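Local atomic coordinates of pseudopilin EpsI (Vibrio vulnificus, PDB entry 2RET), a protein that probably serves as a minor pseudopilin of the type II secretion system, which exports proteases and toxins from the periplasm. Residues M19-Q24 with E41-A45; L35-N39 with W51-P55. The protein carries 2 engineered substitutions. The contacts are given in a common frame with arbitrary orientation. Residues are numbered along the deposited sequence.

Contact 1 (M19-Q24 with E41-A45); sequences MVADNQ and EEELA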
loop_
_atom_site.group_PDB
_atom_site.type_symbol
_atom_site.label_atom_id
_atom_site.label_comp_id
_atom_site.label_asym_id
_atom_site.label_seq_id
_atom_site.Cartn_x
_atom_site.Cartn_y
_atom_site.Cartn_z
HETATM N N MSE A 19 11.456 -8.465 -26.685
HETATM C CA MSE A 19 11.398 -7.026 -26.649
HETATM C C MSE A 19 10.092 -6.473 -27.233
HETATM O O MSE A 19 9.472 -5.639 -26.623
HETATM C CB MSE A 19 12.588 -6.417 -27.370
HETATM C CG MSE A 19 13.893 -6.514 -26.597
HETATM SE SE MSE A 19 15.348 -5.564 -27.483
HETATM C CE MSE A 19 14.923 -3.693 -27.009
ATOM N N VAL A 20 9.715 -6.926 -28.417
ATOM C CA VAL A 20 8.466 -6.566 -29.039
ATOM C C VAL A 20 7.233 -6.957 -28.175
ATOM O O VAL A 20 6.271 -6.191 -28.079
ATOM C CB VAL A 20 8.383 -7.206 -30.467
ATOM C CG1 VAL A 20 6.956 -7.056 -31.098
ATOM C CG2 VAL A 20 9.474 -6.607 -31.374
ATOM N N ALA A 21 7.266 -8.145 -27.580
ATOM C CA ALA A 21 6.193 -8.619 -26.713
ATOM C C ALA A 21 5.986 -7.652 -25.530
ATOM O O ALA A 21 4.875 -7.279 -25.230
ATOM C CB ALA A 21 6.478 -10.053 -26.211
ATOM N N ASP A 22 7.082 -7.253 -24.899
ATOM C CA ASP A 22 7.063 -6.268 -23.836
ATOM C C ASP A 22 6.517 -4.919 -24.276
ATOM O O ASP A 22 5.788 -4.291 -23.527
ATOM C CB ASP A 22 8.443 -6.092 -23.204
ATOM C CG ASP A 22 8.801 -7.210 -22.219
ATOM O OD1 ASP A 22 7.897 -8.001 -21.814
ATOM O OD2 ASP A 22 10.009 -7.324 -21.858
ATOM N N ASN A 23 6.898 -4.467 -25.461
ATOM C CA ASN A 23 6.422 -3.186 -25.989
ATOM C C ASN A 23 4.935 -3.225 -26.240
ATOM O O ASN A 23 4.232 -2.255 -25.961
ATOM C CB ASN A 23 7.172 -2.785 -27.279
ATOM C CG ASN A 23 8.672 -2.458 -27.028
ATOM O OD1 ASN A 23 9.081 -2.192 -25.898
ATOM N ND2 ASN A 23 9.473 -2.474 -28.086
ATOM N N GLN A 24 4.441 -4.344 -26.750
ATOM C CA GLN A 24 3.016 -4.461 -26.988
ATOM C C GLN A 24 2.190 -4.719 -25.709
ATOM O O GLN A 24 1.071 -4.235 -25.651
ATOM C CB GLN A 24 2.718 -5.448 -28.105
ATOM C CG GLN A 24 3.386 -5.060 -29.433
ATOM C CD GLN A 24 3.023 -3.680 -29.897
ATOM O OE1 GLN A 24 1.884 -3.257 -29.756
ATOM N NE2 GLN A 24 3.994 -2.958 -30.457
ATOM N N GLU A 41 2.535 -4.935 -36.608
ATOM C CA GLU A 41 3.924 -5.099 -36.956
ATOM C C GLU A 41 4.787 -4.118 -36.197
ATOM O O GLU A 41 4.413 -2.996 -36.011
ATOM C CB GLU A 41 4.155 -4.774 -38.416
ATOM C CG GLU A 41 3.421 -5.620 -39.346
ATOM C CD GLU A 41 3.667 -5.225 -40.771
ATOM O OE1 GLU A 41 4.390 -4.231 -41.016
ATOM O OE2 GLU A 41 3.148 -5.929 -41.647
ATOM N N GLU A 42 5.968 -4.553 -35.822
ATOM C CA GLU A 42 6.956 -3.712 -35.254
ATOM C C GLU A 42 8.292 -4.062 -35.906
ATOM O O GLU A 42 8.678 -5.232 -35.974
ATOM C CB GLU A 42 7.007 -3.931 -33.732
ATOM C CG GLU A 42 8.065 -3.092 -33.017
ATOM C CD GLU A 42 7.878 -3.053 -31.483
ATOM O OE1 GLU A 42 6.797 -3.452 -31.000
ATOM O OE2 GLU A 42 8.810 -2.613 -30.767
ATOM N N GLU A 43 9.010 -3.034 -36.314
ATOM C CA GLU A 43 10.367 -3.146 -36.752
ATOM C C GLU A 43 11.303 -3.030 -35.541
ATOM O O GLU A 43 11.242 -2.066 -34.783
ATOM C CB GLU A 43 10.631 -2.012 -37.730
ATOM C CG GLU A 43 11.986 -2.036 -38.341
ATOM C CD GLU A 43 12.054 -2.880 -39.570
ATOM O OE1 GLU A 43 11.078 -3.627 -39.851
ATOM O OE2 GLU A 43 13.104 -2.774 -40.256
ATOM N N LEU A 44 12.204 -3.994 -35.385
ATOM C CA LEU A 44 13.155 -4.000 -34.296
ATOM C C LEU A 44 14.338 -4.825 -34.728
ATOM O O LEU A 44 14.141 -5.948 -35.206
ATOM C CB LEU A 44 12.529 -4.582 -33.015
ATOM C CG LEU A 44 13.263 -4.403 -31.676
ATOM C CD1 LEU A 44 12.319 -4.074 -30.508
ATOM C CD2 LEU A 44 14.079 -5.584 -31.352
ATOM N N ALA A 45 15.550 -4.266 -34.528
ATOM C CA ALA A 45 16.805 -4.850 -34.969
ATOM C C ALA A 45 16.798 -5.225 -36.436
ATOM O O ALA A 45 17.335 -6.242 -36.789
ATOM C CB ALA A 45 17.185 -6.068 -34.119
#
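Glu42 reaches out from strand 41-44 to two side-chain amides on helix 19-24. Its chi1 and chi2 are both t, so the nearly straight chain carries the carboxylate to the helix surface. There Asn23 ND2 donates to Glu42 OE2 (2.8 Å) and Gln24 NE2 to Glu42 OE1 (2.9 Å). Asn23, short and in the m rotamer, presents its amide close to the helix, whereas the longer Gln24 curls through two m torsions to offer its own. This is the pilin-like arrangement of a helix, the one that opens this periplasmic fragment, laid across an antiparallel sheet; the axes of helix 19-24 and strand 41-44 approach to 9.9 Å, their N-to-C directions 130° apart. Leu44, apolar and buried, points at the helix, its CD1 3.9 Å from both Val20 CG2 and CB of Met19, a selenomethionine; Phe16 also touches it. Val20 CG1 lies 3.6 Å from Glu42 OE1. Asn23 additionally hydrogen-bonds to Ala162, Arg163 and Thr164 of the EpsJ chain.

Contact 2 (L35-N39 with W51-P55); sequences LKASN and WKVAP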
loop_
_atom_site.group_PDB
_atom_site.type_symbol
_atom_site.label_atom_id
_atom_site.label_comp_id
_atom_site.label_asym_id
_atom_site.label_seq_id
_atom_site.Cartn_x
_atom_site.Cartn_y
_atom_site.Cartn_z
ATOM N N LEU A 35 -9.638 -3.911 -23.849
ATOM C CA LEU A 35 -8.905 -5.147 -24.198
ATOM C C LEU A 35 -9.673 -5.900 -25.293
ATOM O O LEU A 35 -10.805 -6.331 -25.095
ATOM C CB LEU A 35 -8.738 -6.045 -22.953
ATOM C CG LEU A 35 -7.565 -7.040 -22.843
ATOM C CD1 LEU A 35 -6.817 -7.238 -24.165
ATOM C CD2 LEU A 35 -6.601 -6.603 -21.763
ATOM N N LYS A 36 -9.052 -6.047 -26.453
ATOM C CA LYS A 36 -9.679 -6.708 -27.591
ATOM C C LYS A 36 -8.611 -7.403 -28.418
ATOM O O LYS A 36 -7.418 -7.122 -28.261
ATOM C CB LYS A 36 -10.463 -5.691 -28.442
ATOM C CG LYS A 36 -9.609 -4.554 -29.027
ATOM C CD LYS A 36 -10.473 -3.353 -29.486
ATOM C CE LYS A 36 -9.923 -2.698 -30.757
ATOM N NZ LYS A 36 -8.423 -2.879 -30.898
ATOM N N ALA A 37 -9.044 -8.336 -29.262
ATOM C CA ALA A 37 -8.161 -8.961 -30.245
ATOM C C ALA A 37 -7.639 -7.864 -31.171
ATOM O O ALA A 37 -8.418 -7.055 -31.707
ATOM C CB ALA A 37 -8.892 -10.052 -31.047
ATOM N N SER A 38 -6.314 -7.805 -31.289
ATOM C CA SER A 38 -5.655 -6.885 -32.210
ATOM C C SER A 38 -4.343 -7.470 -32.716
ATOM O O SER A 38 -3.856 -8.474 -32.197
ATOM C CB SER A 38 -5.404 -5.544 -31.536
ATOM O OG SER A 38 -4.710 -5.741 -30.321
ATOM N N ASN A 39 -3.795 -6.833 -33.742
ATOM C CA ASN A 39 -2.542 -7.263 -34.350
ATOM C C ASN A 39 -1.837 -6.158 -35.128
ATOM O O ASN A 39 -2.444 -5.165 -35.572
ATOM C CB ASN A 39 -2.769 -8.456 -35.270
ATOM C CG ASN A 39 -3.527 -8.077 -36.544
ATOM O OD1 ASN A 39 -2.909 -7.776 -37.560
ATOM N ND2 ASN A 39 -4.859 -8.059 -36.481
ATOM N N TRP A 51 2.984 -9.031 -34.227
ATOM C CA TRP A 51 2.434 -9.248 -32.929
ATOM C C TRP A 51 0.926 -9.433 -32.990
ATOM O O TRP A 51 0.256 -8.999 -33.904
ATOM C CB TRP A 51 2.845 -8.138 -31.944
ATOM C CG TRP A 51 2.421 -6.765 -32.350
ATOM C CD1 TRP A 51 3.181 -5.855 -33.009
ATOM C CD2 TRP A 51 1.137 -6.146 -32.140
ATOM N NE1 TRP A 51 2.467 -4.710 -33.226
ATOM C CE2 TRP A 51 1.206 -4.852 -32.707
ATOM C CE3 TRP A 51 -0.066 -6.558 -31.533
ATOM C CZ2 TRP A 51 0.122 -3.945 -32.677
ATOM C CZ3 TRP A 51 -1.161 -5.659 -31.523
ATOM C CH2 TRP A 51 -1.045 -4.370 -32.092
ATOM N N LYS A 52 0.415 -10.103 -31.979
ATOM C CA LYS A 52 -1.001 -10.324 -31.821
ATOM C C LYS A 52 -1.306 -10.242 -30.334
ATOM O O LYS A 52 -0.622 -10.866 -29.521
ATOM C CB LYS A 52 -1.381 -11.721 -32.312
ATOM C CG LYS A 52 -1.792 -11.793 -33.722
ATOM C CD LYS A 52 -1.949 -13.237 -34.196
ATOM C CE LYS A 52 -1.573 -13.337 -35.690
ATOM N NZ LYS A 52 -1.539 -14.754 -36.169
ATOM N N VAL A 53 -2.340 -9.472 -30.004
ATOM C CA VAL A 53 -2.963 -9.456 -28.677
ATOM C C VAL A 53 -4.283 -10.238 -28.732
ATOM O O VAL A 53 -5.115 -9.988 -29.588
ATOM C CB VAL A 53 -3.217 -8.002 -28.255
ATOM C CG1 VAL A 53 -3.927 -7.926 -26.907
ATOM C CG2 VAL A 53 -1.883 -7.246 -28.250
ATOM N N ALA A 54 -4.444 -11.194 -27.821
ATOM C CA ALA A 54 -5.633 -12.042 -27.713
ATOM C C ALA A 54 -6.141 -12.122 -26.257
ATOM O O ALA A 54 -5.455 -12.703 -25.420
ATOM C CB ALA A 54 -5.301 -13.461 -28.190
ATOM N N PRO A 55 -7.354 -11.594 -25.966
ATOM C CA PRO A 55 -8.021 -11.827 -24.669
ATOM C C PRO A 55 -8.203 -13.299 -24.365
ATOM O O PRO A 55 -8.375 -14.104 -25.263
ATOM C CB PRO A 55 -9.379 -11.136 -24.827
ATOM C CG PRO A 55 -9.152 -10.123 -25.901
ATOM C CD PRO A 55 -8.165 -10.715 -26.830
#
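This is an antiparallel pairing at the open end of the hairpin formed by strands 38-44 and 47-56, where the first strand begins and the second nears its finish. Ser38 and Val53 form a hydrogen-bonded pair: Ser38 N donates to Val53 O (3.0 Å) and Val53 N to Ser38 O (2.8 Å). Asn39 and Lys52 follow as a non-hydrogen-bonded pair, with CA atoms 4.3 Å apart, and CA-H...O contacts supplement the bonding, among them Ala37 CA to Val53 O at 3.3 Å, with an angle of 151° at the hydrogen. The side chains divide by face. Ser38 and Val53 share the one turned to helix 8-30, where Val53, branched and buried, touches Val28; the small Ser38 leaves room for the Trp51 indole, whose CZ3 lies 3.7 Å from Ser38 OG at the ring edge, while Asn39 CA sits over a ring face. On the outer face Asn39 and Lys52 suit an exposed surface, their aliphatic parts meeting at 3.8 Å (Asn39 CB to Lys52 CG). Toward Pro55 the pairing frays. Proline has no backbone N-H to donate, and the Lys36 and Pro55 CA atoms stand 6.1 Å apart; contact there passes to apolar atoms, with Leu35 CD1 4.0 Å from Val53 CG1 and 4.1 Å from Pro55 CG. Through Lys52 and Ala54, strand 47-56 also bonds to strand 63-71, so the arrangement is that of a hairpin whose first strand is outermost in this chain's antiparallel, sequentially ordered pseudopilin sheet.

In the fold
Both contacts use strand 38-44, contact 2 at its start and contact 1 at its end, and their centres lie about 14 Å apart. Along the chain their segments alternate. Trp51 of contact 2 bridges the gap: its CE2 lies 3.4 Å from Gln24 OE1 and its NE1 3.4 Å from Glu41 N, both packing contacts, so the indole fills space between helix and edge strand. Contact 2 builds the sheet, whereas contact 1 holds helix 8-30 against it. They also differ in their surroundings: contact 1 is mostly buried and borders EpsJ, while no other chain of the assembly touches the segments of the more exposed contact 2.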